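Local coordinates for protein polyketide synthase type I (Bacillus amyloliquefaciens, PDB 5KKU) that forms the N-terminal dehydratase domain of a difficidin assembly-line polyketide synthase, a double-hotdog lyase that probably removes water from carrier-bound polyketide intermediates, at residues E56-I61 and I224-M229; S86-I91 and E111-L116; C228-F233 and L273-K278; A261-Y266 and E277-K282. All coordinates share one frame; numbering follows the deposited sequence.

All four contacts pair antiparallel strands of the double hotdog, and contact 1 is the seam at which the two hotdogs meet. Contact 2 lies wholly in the N-terminal hotdog and contacts 3 and 4 in the C-terminal one. Contacts 1 and 3 are mostly buried and share Cys-228 and Met-229, while a salt-bridge web runs from Glu-56 through Arg-226 to Glu-275 and Glu-277. Contact 2, partly buried, adds strand 86-97 beyond strand 107-116 and wears its charges on one face, with an apolar layer on the other. Contact 4, also partly buried, shares strand 272-283 with contact 3 but relies on a carboxylate-backbone bond where that strand kinks.

Contact 1: E56-I61 and I224-M229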
loop_
_atom_site.group_PDB
_atom_site.type_symbol
_atom_site.label_atom_id
_atom_site.label_comp_id
_atom_site.label_asym_id
_atom_site.label_seq_id
_atom_site.Cartn_x
_atom_site.Cartn_y
_atom_site.Cartn_z
ATOM N N GLU A 56 -3.594 13.436 -6.829
ATOM C CA GLU A 56 -3.057 12.858 -5.608
ATOM C C GLU A 56 -4.188 12.477 -4.662
ATOM O O GLU A 56 -5.362 12.702 -4.957
ATOM C CB GLU A 56 -2.104 13.838 -4.922
ATOM C CG GLU A 56 -2.788 15.067 -4.343
ATOM C CD GLU A 56 -1.803 16.146 -3.939
ATOM O OE1 GLU A 56 -0.708 16.208 -4.536
ATOM O OE2 GLU A 56 -2.125 16.932 -3.023
ATOM N N LEU A 57 -3.827 11.899 -3.522
ATOM C CA LEU A 57 -4.783 11.493 -2.548
ATOM C C LEU A 57 -4.488 12.010 -1.161
ATOM O O LEU A 57 -3.377 12.097 -0.767
ATOM C CB LEU A 57 -4.935 9.987 -2.549
ATOM C CG LEU A 57 -5.037 9.292 -3.868
ATOM C CD1 LEU A 57 -4.812 7.824 -3.736
ATOM C CD2 LEU A 57 -6.352 9.542 -4.553
ATOM N N ARG A 58 -5.504 12.357 -0.419
ATOM C CA ARG A 58 -5.339 12.838 0.921
ATOM C C ARG A 58 -6.334 12.210 1.883
ATOM O O ARG A 58 -7.348 11.772 1.485
ATOM C CB ARG A 58 -5.451 14.343 0.965
ATOM C CG ARG A 58 -4.635 15.048 -0.074
ATOM C CD ARG A 58 -4.656 16.526 0.177
ATOM N NE ARG A 58 -3.989 17.273 -0.856
ATOM C CZ ARG A 58 -4.242 18.538 -1.123
ATOM N NH1 ARG A 58 -5.139 19.183 -0.433
ATOM N NH2 ARG A 58 -3.590 19.149 -2.084
ATOM N N GLN A 59 -6.051 12.255 3.157
ATOM C CA GLN A 59 -6.905 11.720 4.190
ATOM C C GLN A 59 -7.444 10.352 3.865
ATOM O O GLN A 59 -8.581 10.083 4.012
ATOM C CB GLN A 59 -8.030 12.674 4.537
ATOM C CG GLN A 59 -7.602 14.094 4.799
ATOM C CD GLN A 59 -6.558 14.224 5.869
ATOM O OE1 GLN A 59 -6.783 13.862 6.991
ATOM N NE2 GLN A 59 -5.411 14.742 5.516
ATOM N N ILE A 60 -6.584 9.446 3.471
ATOM C CA ILE A 60 -6.949 8.079 3.204
ATOM C C ILE A 60 -7.259 7.301 4.457
ATOM O O ILE A 60 -6.573 7.387 5.413
ATOM C CB ILE A 60 -5.833 7.384 2.460
ATOM C CG1 ILE A 60 -5.518 8.150 1.207
ATOM C CG2 ILE A 60 -6.190 5.958 2.145
ATOM C CD1 ILE A 60 -4.351 7.630 0.454
ATOM N N ILE A 61 -8.299 6.522 4.432
ATOM C CA ILE A 61 -8.608 5.652 5.529
ATOM C C ILE A 61 -8.860 4.261 5.029
ATOM O O ILE A 61 -9.695 4.082 4.235
ATOM C CB ILE A 61 -9.848 6.098 6.290
ATOM C CG1 ILE A 61 -9.750 7.530 6.708
ATOM C CG2 ILE A 61 -10.073 5.232 7.499
ATOM C CD1 ILE A 61 -11.032 8.102 7.257
ATOM N N ILE A 224 -3.701 7.627 5.662
ATOM C CA ILE A 224 -2.540 8.195 5.002
ATOM C C ILE A 224 -2.876 9.640 4.795
ATOM O O ILE A 224 -3.882 9.902 4.251
ATOM C CB ILE A 224 -2.176 7.513 3.649
ATOM C CG1 ILE A 224 -1.550 6.149 3.844
ATOM C CG2 ILE A 224 -1.218 8.346 2.827
ATOM C CD1 ILE A 224 -1.346 5.362 2.581
ATOM N N ASP A 225 -2.076 10.559 5.251
ATOM C CA ASP A 225 -2.435 11.959 5.108
ATOM C C ASP A 225 -2.366 12.397 3.670
ATOM O O ASP A 225 -3.246 13.012 3.176
ATOM C CB ASP A 225 -1.616 12.863 5.995
ATOM C CG ASP A 225 -2.229 13.070 7.331
ATOM O OD1 ASP A 225 -3.211 12.413 7.673
ATOM O OD2 ASP A 225 -1.743 13.886 8.092
ATOM N N ARG A 226 -1.289 12.046 2.989
ATOM C CA ARG A 226 -1.141 12.317 1.592
ATOM C C ARG A 226 -0.307 11.291 0.873
ATOM O O ARG A 226 0.707 10.888 1.373
ATOM C CB ARG A 226 -0.597 13.723 1.333
ATOM C CG ARG A 226 -0.428 14.024 -0.131
ATOM C CD ARG A 226 -0.070 15.454 -0.459
ATOM N NE ARG A 226 1.361 15.579 -0.580
ATOM C CZ ARG A 226 2.001 15.665 -1.715
ATOM N NH1 ARG A 226 1.348 15.708 -2.844
ATOM N NH2 ARG A 226 3.285 15.742 -1.698
ATOM N N PHE A 227 -0.748 10.877 -0.295
ATOM C CA PHE A 227 0.031 10.075 -1.195
ATOM C C PHE A 227 -0.046 10.650 -2.587
ATOM O O PHE A 227 -1.081 11.019 -3.032
ATOM C CB PHE A 227 -0.412 8.617 -1.200
ATOM C CG PHE A 227 0.520 7.712 -1.902
ATOM C CD1 PHE A 227 0.415 7.520 -3.226
ATOM C CD2 PHE A 227 1.516 7.033 -1.213
ATOM C CE1 PHE A 227 1.285 6.700 -3.887
ATOM C CE2 PHE A 227 2.377 6.195 -1.872
ATOM C CZ PHE A 227 2.262 6.038 -3.216
ATOM N N CYS A 228 1.059 10.739 -3.273
ATOM C CA CYS A 228 1.083 11.371 -4.555
ATOM C C CYS A 228 2.069 10.700 -5.495
ATOM O O CYS A 228 3.206 10.609 -5.172
ATOM C CB CYS A 228 1.409 12.845 -4.366
ATOM S SG CYS A 228 1.462 13.845 -5.827
ATOM N N MET A 229 1.833 10.172 -6.615
ATOM C CA MET A 229 2.587 9.584 -7.725
ATOM C C MET A 229 3.125 10.666 -8.644
ATOM O O MET A 229 2.360 11.467 -9.177
ATOM C CB MET A 229 1.724 8.606 -8.530
ATOM C CG MET A 229 1.298 7.358 -7.776
ATOM S SD MET A 229 2.700 6.373 -7.206
ATOM C CE MET A 229 3.382 5.806 -8.764
#
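Glu-56 reaches obliquely across the side chain of Arg-226, which is bent at chi3 (95°), its OE1 meeting Arg-226 NH1 near the guanidinium plane at 2.7 Å. The planes lie 53° apart, and the N-H points poorly at OE1, so the salt bridge is short yet weak as a hydrogen bond. The other oxygen, OE2, is gripped side-on by NE and NH2 of Arg-58, with NH2 at 2.8 Å. One carboxylate thus sits between two arginines, whose like charges it probably offsets; Arg-226 gives NH2 to Glu-275 and NE to Glu-277. Beneath this charged cluster the backbones run antiparallel. Leu-57 and Phe-227 form a hydrogen-bonded pair, Leu-57 N lying 2.9 Å from Phe-227 O, and Arg-58 faces Arg-226 in the non-hydrogen-bonded site that follows. At the corner Gln-59 and Ile-60 both face Ile-224, a G1 beta bulge in which Gln-59 takes a left-handed backbone (phi 45°). Ile-60 N still finds Ile-224 O at 2.8 Å. Within the bulge the side chains of Ile-60 and Ile-224 lie side by side, CB to CB 3.8 Å, branched aliphatics suited to the buried face opposite the arginines. The pair joins the N-terminal hotdog to the C-terminal one: strand 107-116 flanks 56-61, strand 272-283 flanks 224-229, and helix 37-49 packs on the apolar face through Ile-39, Leu-42 and Tyr-43.

Contact 2: S86-I91 and E111-L116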
loop_
_atom_site.group_PDB
_atom_site.type_symbol
_atom_site.label_atom_id
_atom_site.label_comp_id
_atom_site.label_asym_id
_atom_site.label_seq_id
_atom_site.Cartn_x
_atom_site.Cartn_y
_atom_site.Cartn_z
ATOM N N SER A 86 -12.276 19.367 -5.096
ATOM C CA SER A 86 -11.786 18.004 -4.928
ATOM C C SER A 86 -12.852 16.997 -5.265
ATOM O O SER A 86 -13.893 17.359 -5.701
ATOM C CB SER A 86 -11.356 17.804 -3.487
ATOM O OG SER A 86 -12.433 17.847 -2.616
ATOM N N TRP A 87 -12.572 15.735 -5.022
ATOM C CA TRP A 87 -13.585 14.703 -5.074
ATOM C C TRP A 87 -13.487 13.747 -3.921
ATOM O O TRP A 87 -12.435 13.335 -3.580
ATOM C CB TRP A 87 -13.460 13.929 -6.366
ATOM C CG TRP A 87 -13.848 14.715 -7.478
ATOM C CD1 TRP A 87 -15.059 14.834 -7.967
ATOM C CD2 TRP A 87 -13.012 15.544 -8.245
ATOM N NE1 TRP A 87 -15.063 15.673 -8.998
ATOM C CE2 TRP A 87 -13.801 16.150 -9.182
ATOM C CE3 TRP A 87 -11.676 15.868 -8.185
ATOM C CZ2 TRP A 87 -13.306 17.033 -10.098
ATOM C CZ3 TRP A 87 -11.187 16.722 -9.066
ATOM C CH2 TRP A 87 -11.991 17.311 -10.031
ATOM N N LYS A 88 -14.596 13.356 -3.347
ATOM C CA LYS A 88 -14.548 12.310 -2.387
ATOM C C LYS A 88 -14.633 10.975 -3.070
ATOM O O LYS A 88 -15.362 10.783 -3.982
ATOM C CB LYS A 88 -15.624 12.454 -1.350
ATOM C CG LYS A 88 -15.557 11.447 -0.224
ATOM C CD LYS A 88 -16.891 11.422 0.475
ATOM C CE LYS A 88 -17.032 10.317 1.499
ATOM N NZ LYS A 88 -16.169 10.548 2.668
ATOM N N VAL A 89 -13.827 10.042 -2.613
ATOM C CA VAL A 89 -13.836 8.721 -3.155
ATOM C C VAL A 89 -14.073 7.660 -2.105
ATOM O O VAL A 89 -13.466 7.642 -1.082
ATOM C CB VAL A 89 -12.557 8.415 -3.919
ATOM C CG1 VAL A 89 -12.562 7.000 -4.431
ATOM C CG2 VAL A 89 -12.385 9.372 -5.056
ATOM N N GLU A 90 -14.954 6.734 -2.393
ATOM C CA GLU A 90 -15.174 5.631 -1.495
ATOM C C GLU A 90 -15.224 4.319 -2.221
ATOM O O GLU A 90 -15.817 4.232 -3.267
ATOM C CB GLU A 90 -16.445 5.830 -0.718
ATOM C CG GLU A 90 -16.344 6.911 0.310
ATOM C CD GLU A 90 -17.659 7.190 0.969
ATOM O OE1 GLU A 90 -17.770 7.024 2.183
ATOM O OE2 GLU A 90 -18.590 7.556 0.243
ATOM N N ILE A 91 -14.628 3.318 -1.631
ATOM C CA ILE A 91 -14.653 1.986 -2.167
ATOM C C ILE A 91 -15.407 1.022 -1.263
ATOM O O ILE A 91 -15.128 0.861 -0.112
ATOM C CB ILE A 91 -13.257 1.473 -2.407
ATOM C CG1 ILE A 91 -12.493 2.401 -3.307
ATOM C CG2 ILE A 91 -13.318 0.074 -2.964
ATOM C CD1 ILE A 91 -11.118 1.940 -3.562
ATOM N N GLU A 111 -11.795 5.146 2.055
ATOM C CA GLU A 111 -12.185 6.481 1.679
ATOM C C GLU A 111 -11.018 7.426 1.581
ATOM O O GLU A 111 -10.067 7.265 2.217
ATOM C CB GLU A 111 -13.225 7.036 2.621
ATOM C CG GLU A 111 -12.696 7.476 3.952
ATOM C CD GLU A 111 -13.711 8.217 4.770
ATOM O OE1 GLU A 111 -14.602 7.565 5.299
ATOM O OE2 GLU A 111 -13.591 9.435 4.893
ATOM N N CYS A 112 -11.083 8.387 0.705
ATOM C CA CYS A 112 -10.073 9.420 0.639
ATOM C C CYS A 112 -10.596 10.662 -0.065
ATOM O O CYS A 112 -11.684 10.664 -0.536
ATOM C CB CYS A 112 -8.820 8.918 -0.055
ATOM S SG CYS A 112 -8.987 8.525 -1.781
ATOM N N GLN A 113 -9.784 11.681 -0.216
ATOM C CA GLN A 113 -10.132 12.859 -0.964
ATOM C C GLN A 113 -9.185 13.040 -2.110
ATOM O O GLN A 113 -8.012 13.101 -1.940
ATOM C CB GLN A 113 -10.087 14.071 -0.093
ATOM C CG GLN A 113 -10.999 14.016 1.064
ATOM C CD GLN A 113 -12.416 14.395 0.697
ATOM O OE1 GLN A 113 -12.679 15.124 -0.255
ATOM N NE2 GLN A 113 -13.329 13.884 1.452
ATOM N N LEU A 114 -9.707 13.091 -3.300
ATOM C CA LEU A 114 -8.876 13.191 -4.475
ATOM C C LEU A 114 -8.725 14.614 -5.008
ATOM O O LEU A 114 -9.656 15.229 -5.364
ATOM C CB LEU A 114 -9.409 12.271 -5.534
ATOM C CG LEU A 114 -8.600 12.004 -6.772
ATOM C CD1 LEU A 114 -9.066 10.674 -7.264
ATOM C CD2 LEU A 114 -8.734 13.042 -7.869
ATOM N N TYR A 115 -7.519 15.133 -5.057
ATOM C CA TYR A 115 -7.259 16.462 -5.571
ATOM C C TYR A 115 -6.484 16.448 -6.857
ATOM O O TYR A 115 -5.798 15.534 -7.153
ATOM C CB TYR A 115 -6.435 17.248 -4.598
ATOM C CG TYR A 115 -7.117 17.585 -3.345
ATOM C CD1 TYR A 115 -7.373 16.625 -2.416
ATOM C CD2 TYR A 115 -7.506 18.859 -3.083
ATOM C CE1 TYR A 115 -8.005 16.928 -1.264
ATOM C CE2 TYR A 115 -8.143 19.180 -1.924
ATOM C CZ TYR A 115 -8.387 18.203 -1.022
ATOM O OH TYR A 115 -9.021 18.491 0.126
ATOM N N LEU A 116 -6.569 17.523 -7.584
ATOM C CA LEU A 116 -5.773 17.604 -8.753
ATOM C C LEU A 116 -4.364 17.968 -8.291
ATOM O O LEU A 116 -4.190 18.740 -7.417
ATOM C CB LEU A 116 -6.348 18.622 -9.704
ATOM C CG LEU A 116 -7.682 18.202 -10.302
ATOM C CD1 LEU A 116 -8.568 19.394 -10.536
ATOM C CD2 LEU A 116 -7.539 17.455 -11.596
#
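With CG anti to its backbone N (chi1 -175°), Lys-88 extends out from the face it shares with Gln-113 and Glu-111 and bends only at its last torsion (chi4 69°), which turns NZ toward Glu-111. The glutamate meets it from the crowded position between its own N and carbonyl carbon (chi1 76°), and Lys-88 NZ comes within 3.6 Å of Glu-111 OE2. Gln-113, bent at chi2, crosses the lysine obliquely and rests NE2 against Lys-88 CG, so the aliphatic part of the lysine is used as well as its charge. Ser-86 CB stands over the centre of the Tyr-115 ring, 3.8 Å from the centroid, a CH-pi contact that a small residue can make. The other face is apolar. Trp-87 brings the edge of its indole to Leu-114 and Leu-116, with CZ3 4.0 Å from Leu-116 CG, while Val-89 packs its CG2 against Leu-114 CB. Two hydrogen-bonded pairs hold the antiparallel backbones: Leu-114 N to Trp-87 O at 2.8 Å, and Val-89 N to Cys-112 O at 3.0 Å. Leu-42 of helix 37-49 covers Val-89 and Cys-112, as expected of a hotdog sheet around its central helix. Glu-111 also bridges to Lys-63; that lysine and Lys-88, which also makes a long bridge to Glu-90, probably ease the repulsion between the two carboxylates.

Contact 3: C228-F233 and L273-K278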
loop_
_atom_site.group_PDB
_atom_site.type_symbol
_atom_site.label_atom_id
_atom_site.label_comp_id
_atom_site.label_asym_id
_atom_site.label_seq_id
_atom_site.Cartn_x
_atom_site.Cartn_y
_atom_site.Cartn_z
ATOM N N CYS A 228 1.059 10.739 -3.273
ATOM C CA CYS A 228 1.083 11.371 -4.555
ATOM C C CYS A 228 2.069 10.700 -5.495
ATOM O O CYS A 228 3.206 10.609 -5.172
ATOM C CB CYS A 228 1.409 12.845 -4.366
ATOM S SG CYS A 228 1.462 13.845 -5.827
ATOM N N MET A 229 1.833 10.172 -6.615
ATOM C CA MET A 229 2.587 9.584 -7.725
ATOM C C MET A 229 3.125 10.666 -8.644
ATOM O O MET A 229 2.360 11.467 -9.177
ATOM C CB MET A 229 1.724 8.606 -8.530
ATOM C CG MET A 229 1.298 7.358 -7.776
ATOM S SD MET A 229 2.700 6.373 -7.206
ATOM C CE MET A 229 3.382 5.806 -8.764
ATOM N N TYR A 230 4.403 10.822 -8.806
ATOM C CA TYR A 230 4.759 11.853 -9.728
ATOM C C TYR A 230 5.190 11.247 -11.042
ATOM O O TYR A 230 5.039 11.827 -12.067
ATOM C CB TYR A 230 5.798 12.764 -9.164
ATOM C CG TYR A 230 5.360 13.548 -8.011
ATOM C CD1 TYR A 230 4.725 14.760 -8.159
ATOM C CD2 TYR A 230 5.597 13.103 -6.750
ATOM C CE1 TYR A 230 4.351 15.497 -7.073
ATOM C CE2 TYR A 230 5.233 13.832 -5.672
ATOM C CZ TYR A 230 4.622 15.016 -5.836
ATOM O OH TYR A 230 4.272 15.661 -4.729
ATOM N N GLN A 231 5.657 10.021 -10.988
ATOM C CA GLN A 231 6.171 9.332 -12.138
ATOM C C GLN A 231 5.891 7.846 -12.003
ATOM O O GLN A 231 5.712 7.359 -10.918
ATOM C CB GLN A 231 7.658 9.560 -12.241
ATOM C CG GLN A 231 8.143 10.037 -13.583
ATOM C CD GLN A 231 7.916 11.503 -13.846
ATOM O OE1 GLN A 231 7.829 12.290 -12.931
ATOM N NE2 GLN A 231 7.834 11.862 -15.103
ATOM N N PRO A 232 5.852 7.117 -13.095
ATOM C CA PRO A 232 5.626 5.679 -13.028
ATOM C C PRO A 232 6.816 4.916 -12.510
ATOM O O PRO A 232 7.907 5.327 -12.726
ATOM C CB PRO A 232 5.353 5.306 -14.464
ATOM C CG PRO A 232 6.002 6.363 -15.246
ATOM C CD PRO A 232 5.898 7.605 -14.463
ATOM N N PHE A 233 6.590 3.860 -11.777
ATOM C CA PHE A 233 7.663 3.076 -11.247
ATOM C C PHE A 233 8.538 2.399 -12.305
ATOM O O PHE A 233 8.057 1.861 -13.226
ATOM C CB PHE A 233 7.086 2.009 -10.329
ATOM C CG PHE A 233 6.487 2.521 -9.057
ATOM C CD1 PHE A 233 6.984 3.613 -8.434
ATOM C CD2 PHE A 233 5.443 1.852 -8.467
ATOM C CE1 PHE A 233 6.443 4.041 -7.251
ATOM C CE2 PHE A 233 4.900 2.276 -7.288
ATOM C CZ PHE A 233 5.398 3.377 -6.679
ATOM N N LEU A 273 9.657 9.644 -7.251
ATOM C CA LEU A 273 8.614 8.945 -7.968
ATOM C C LEU A 273 7.307 9.101 -7.237
ATOM O O LEU A 273 6.319 9.312 -7.867
ATOM C CB LEU A 273 8.901 7.470 -8.254
ATOM C CG LEU A 273 10.283 6.990 -8.621
ATOM C CD1 LEU A 273 10.473 5.521 -8.385
ATOM C CD2 LEU A 273 10.720 7.378 -10.006
ATOM N N ALA A 274 7.341 9.010 -5.931
ATOM C CA ALA A 274 6.184 9.153 -5.123
ATOM C C ALA A 274 6.448 9.714 -3.727
ATOM O O ALA A 274 7.491 9.568 -3.210
ATOM C CB ALA A 274 5.486 7.827 -5.052
ATOM N N GLU A 275 5.453 10.308 -3.111
ATOM C CA GLU A 275 5.547 10.813 -1.778
ATOM C C GLU A 275 4.413 10.315 -0.921
ATOM O O GLU A 275 3.269 10.343 -1.326
ATOM C CB GLU A 275 5.514 12.329 -1.773
ATOM C CG GLU A 275 6.720 13.052 -2.301
ATOM C CD GLU A 275 6.683 14.509 -1.957
ATOM O OE1 GLU A 275 5.730 15.151 -2.277
ATOM O OE2 GLU A 275 7.576 15.003 -1.321
ATOM N N CYS A 276 4.726 9.940 0.282
ATOM C CA CYS A 276 3.756 9.524 1.214
ATOM C C CYS A 276 3.914 10.251 2.509
ATOM O O CYS A 276 4.876 10.121 3.166
ATOM C CB CYS A 276 3.837 8.034 1.414
ATOM S SG CYS A 276 2.644 7.334 2.501
ATOM N N GLU A 277 2.913 10.979 2.903
ATOM C CA GLU A 277 2.998 11.749 4.105
ATOM C C GLU A 277 2.202 11.114 5.195
ATOM O O GLU A 277 1.038 10.924 5.030
ATOM C CB GLU A 277 2.467 13.127 3.855
ATOM C CG GLU A 277 3.437 14.070 3.267
ATOM C CD GLU A 277 2.816 15.392 3.035
ATOM O OE1 GLU A 277 2.019 15.818 3.876
ATOM O OE2 GLU A 277 3.115 15.987 2.021
ATOM N N LYS A 278 2.862 10.795 6.271
ATOM C CA LYS A 278 2.255 10.246 7.433
ATOM C C LYS A 278 1.441 8.967 7.214
ATOM O O LYS A 278 0.264 8.956 7.368
ATOM C CB LYS A 278 1.465 11.322 8.153
ATOM C CG LYS A 278 1.250 11.031 9.606
ATOM C CD LYS A 278 -0.037 11.622 10.115
ATOM C CE LYS A 278 0.058 12.000 11.581
ATOM N NZ LYS A 278 0.289 10.888 12.540
#
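The Tyr-230 ring carries Cys-228 SG over one face, 3.3 Å above the plane and displaced toward the rim, while Leu-273 O and Glu-275 OE1 lie at its edge. Phe-233 is met similarly: Met-229 CE lies 3.7 Å above one face and Leu-273 CD1 touches the edge. These side chains belong to the end of a strand pairing in the C-terminal hotdog, where strand 219-229 stops against strand 272-283. Cys-228 and Glu-275 make the antiparallel hydrogen-bonded pair, with Cys-228 N 3.0 Å from Glu-275 O and the return bond from Glu-275 N. Met-229 then faces Ala-274, whose methyl leaves room for the sulfur at 3.8 Å from SD to CB. Past that point the chain curls away, yet Leu-273 O accepts from two successive amides: Tyr-230 N at 2.6 Å and Gln-231 N at 3.3 Å. This shared acceptor ties the departing loop to the strand. Leu-273 itself is part of a classic bulge, sharing Ile-265 with Ala-274, and its branched end suits the apolar contact with Ile-265 and the edge of Phe-233, which also meets Phe-196 edge to face. On the other side of the sheet, Glu-275 is extended beyond CG and also bridges to Arg-226. Its OE1 receives the hydroxyl hydrogen bond of Tyr-230 OH at 2.9 Å, from above the carboxylate plane.

Contact 4: A261-Y266 and E277-K282; sequences ADFTIY and EKLTVK
The beta hairpin of strands 258-266 and 272-283, part of the C-terminal hotdog, is joined here where its second strand kinks. Ala-261 and Leu-279 form an antiparallel hydrogen-bonded pair: Leu-279 N reaches Ala-261 O at 2.6 Å, and Ala-261 N returns to Leu-279 O at 3.2 Å from above the carbonyl plane. Just before this pair, Lys-278 takes a left-handed backbone (phi 56°, psi 69°), and its amide is met by a side chain: Asp-262 OD1 accepts from Lys-278 N at 2.4 Å, a very short bond nearly along the C-O axis. Asp-262 CG lies beside its own backbone N (chi1 -71°), a torsion that brings the short carboxylate up to the amide. On the buried side Leu-279 CD2 touches the ring edge of Phe-263 at CE2, 4.3 Å away. Lysine suits the exposed kink, its NZ bonding to Ser-260 OG. The carboxylate gives the kinked amide a partner on the neighbouring strand; its charge would probably strengthen the bond, though the approach is tight.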
loop_
_atom_site.group_PDB
_atom_site.type_symbol
_atom_site.label_atom_id
_atom_site.label_comp_id
_atom_site.label_asym_id
_atom_site.label_seq_id
_atom_site.Cartn_x
_atom_site.Cartn_y
_atom_site.Cartn_z
ATOM N N ALA A 261 4.730 7.436 9.958
ATOM C CA ALA A 261 5.927 7.902 9.275
ATOM C C ALA A 261 5.672 8.341 7.847
ATOM O O ALA A 261 4.705 8.008 7.275
ATOM C CB ALA A 261 6.996 6.822 9.281
ATOM N N ASP A 262 6.432 8.980 7.170
ATOM C CA ASP A 262 6.543 9.503 5.827
ATOM C C ASP A 262 7.513 8.653 5.089
ATOM O O ASP A 262 8.449 8.165 5.673
ATOM C CB ASP A 262 7.155 10.899 5.809
ATOM C CG ASP A 262 6.254 11.979 6.352
ATOM O OD1 ASP A 262 5.062 11.770 6.504
ATOM O OD2 ASP A 262 6.790 13.060 6.610
ATOM N N PHE A 263 7.313 8.396 3.825
ATOM C CA PHE A 263 8.333 7.769 3.037
ATOM C C PHE A 263 8.377 8.443 1.700
ATOM O O PHE A 263 7.410 9.025 1.316
ATOM C CB PHE A 263 8.209 6.216 2.959
ATOM C CG PHE A 263 7.027 5.684 2.187
ATOM C CD1 PHE A 263 7.005 5.657 0.816
ATOM C CD2 PHE A 263 5.958 5.148 2.846
ATOM C CE1 PHE A 263 5.929 5.145 0.133
ATOM C CE2 PHE A 263 4.896 4.651 2.167
ATOM C CZ PHE A 263 4.884 4.653 0.804
ATOM N N THR A 264 9.494 8.373 0.999
ATOM C CA THR A 264 9.582 8.853 -0.360
ATOM C C THR A 264 10.128 7.769 -1.239
ATOM O O THR A 264 11.048 7.122 -0.868
ATOM C CB THR A 264 10.493 10.090 -0.492
ATOM O OG1 THR A 264 10.097 11.085 0.436
ATOM C CG2 THR A 264 10.496 10.627 -1.911
ATOM N N ILE A 265 9.574 7.589 -2.418
ATOM C CA ILE A 265 10.029 6.570 -3.332
ATOM C C ILE A 265 10.843 7.199 -4.420
ATOM O O ILE A 265 10.354 8.012 -5.118
ATOM C CB ILE A 265 8.867 5.750 -3.920
ATOM C CG1 ILE A 265 7.978 5.162 -2.841
ATOM C CG2 ILE A 265 9.407 4.605 -4.706
ATOM C CD1 ILE A 265 6.906 4.239 -3.332
ATOM N N TYR A 266 12.087 6.807 -4.518
ATOM C CA TYR A 266 13.012 7.290 -5.523
ATOM C C TYR A 266 13.271 6.311 -6.654
ATOM O O TYR A 266 13.156 5.150 -6.450
ATOM C CB TYR A 266 14.328 7.634 -4.865
ATOM C CG TYR A 266 14.270 8.835 -3.997
ATOM C CD1 TYR A 266 14.285 10.113 -4.520
ATOM C CD2 TYR A 266 14.187 8.691 -2.628
ATOM C CE1 TYR A 266 14.223 11.192 -3.693
ATOM C CE2 TYR A 266 14.130 9.766 -1.809
ATOM C CZ TYR A 266 14.133 11.005 -2.336
ATOM O OH TYR A 266 14.062 12.001 -1.468
ATOM N N GLU A 277 2.913 10.979 2.903
ATOM C CA GLU A 277 2.998 11.749 4.105
ATOM C C GLU A 277 2.202 11.114 5.195
ATOM O O GLU A 277 1.038 10.924 5.030
ATOM C CB GLU A 277 2.467 13.127 3.855
ATOM C CG GLU A 277 3.437 14.070 3.267
ATOM C CD GLU A 277 2.816 15.392 3.035
ATOM O OE1 GLU A 277 2.019 15.818 3.876
ATOM O OE2 GLU A 277 3.115 15.987 2.021
ATOM N N LYS A 278 2.862 10.795 6.271
ATOM C CA LYS A 278 2.255 10.246 7.433
ATOM C C LYS A 278 1.441 8.967 7.214
ATOM O O LYS A 278 0.264 8.956 7.368
ATOM C CB LYS A 278 1.465 11.322 8.153
ATOM C CG LYS A 278 1.250 11.031 9.606
ATOM C CD LYS A 278 -0.037 11.622 10.115
ATOM C CE LYS A 278 0.058 12.000 11.581
ATOM N NZ LYS A 278 0.289 10.888 12.540
ATOM N N LEU A 279 2.102 7.872 6.909
ATOM C CA LEU A 279 1.434 6.587 6.881
ATOM C C LEU A 279 1.254 6.095 8.278
ATOM O O LEU A 279 2.177 5.831 8.977
ATOM C CB LEU A 279 2.153 5.580 6.009
ATOM C CG LEU A 279 1.903 4.108 6.276
ATOM C CD1 LEU A 279 0.571 3.700 5.739
ATOM C CD2 LEU A 279 2.975 3.223 5.723
ATOM N N THR A 280 0.036 5.992 8.719
ATOM C CA THR A 280 -0.218 5.549 10.053
ATOM C C THR A 280 -0.578 4.112 9.999
ATOM O O THR A 280 -1.354 3.736 9.226
ATOM C CB THR A 280 -1.328 6.345 10.724
ATOM O OG1 THR A 280 -0.913 7.683 10.901
ATOM C CG2 THR A 280 -1.615 5.789 12.076
ATOM N N VAL A 281 0.001 3.335 10.886
ATOM C CA VAL A 281 -0.210 1.922 10.950
ATOM C C VAL A 281 -0.663 1.487 12.334
ATOM O O VAL A 281 -0.276 2.080 13.280
ATOM C CB VAL A 281 1.021 1.164 10.456
ATOM C CG1 VAL A 281 1.464 1.677 9.094
ATOM C CG2 VAL A 281 2.147 1.214 11.455
ATOM N N LYS A 282 -1.498 0.459 12.425
ATOM C CA LYS A 282 -1.980 0.024 13.730
ATOM C C LYS A 282 -1.726 -1.447 14.033
ATOM O O LYS A 282 -2.176 -2.330 13.303
ATOM C CB LYS A 282 -3.474 0.330 13.872
ATOM C CG LYS A 282 -3.871 0.872 15.236
ATOM C CD LYS A 282 -5.374 1.072 15.336
ATOM C CE LYS A 282 -6.127 -0.161 14.866
ATOM N NZ LYS A 282 -7.598 0.068 14.824
#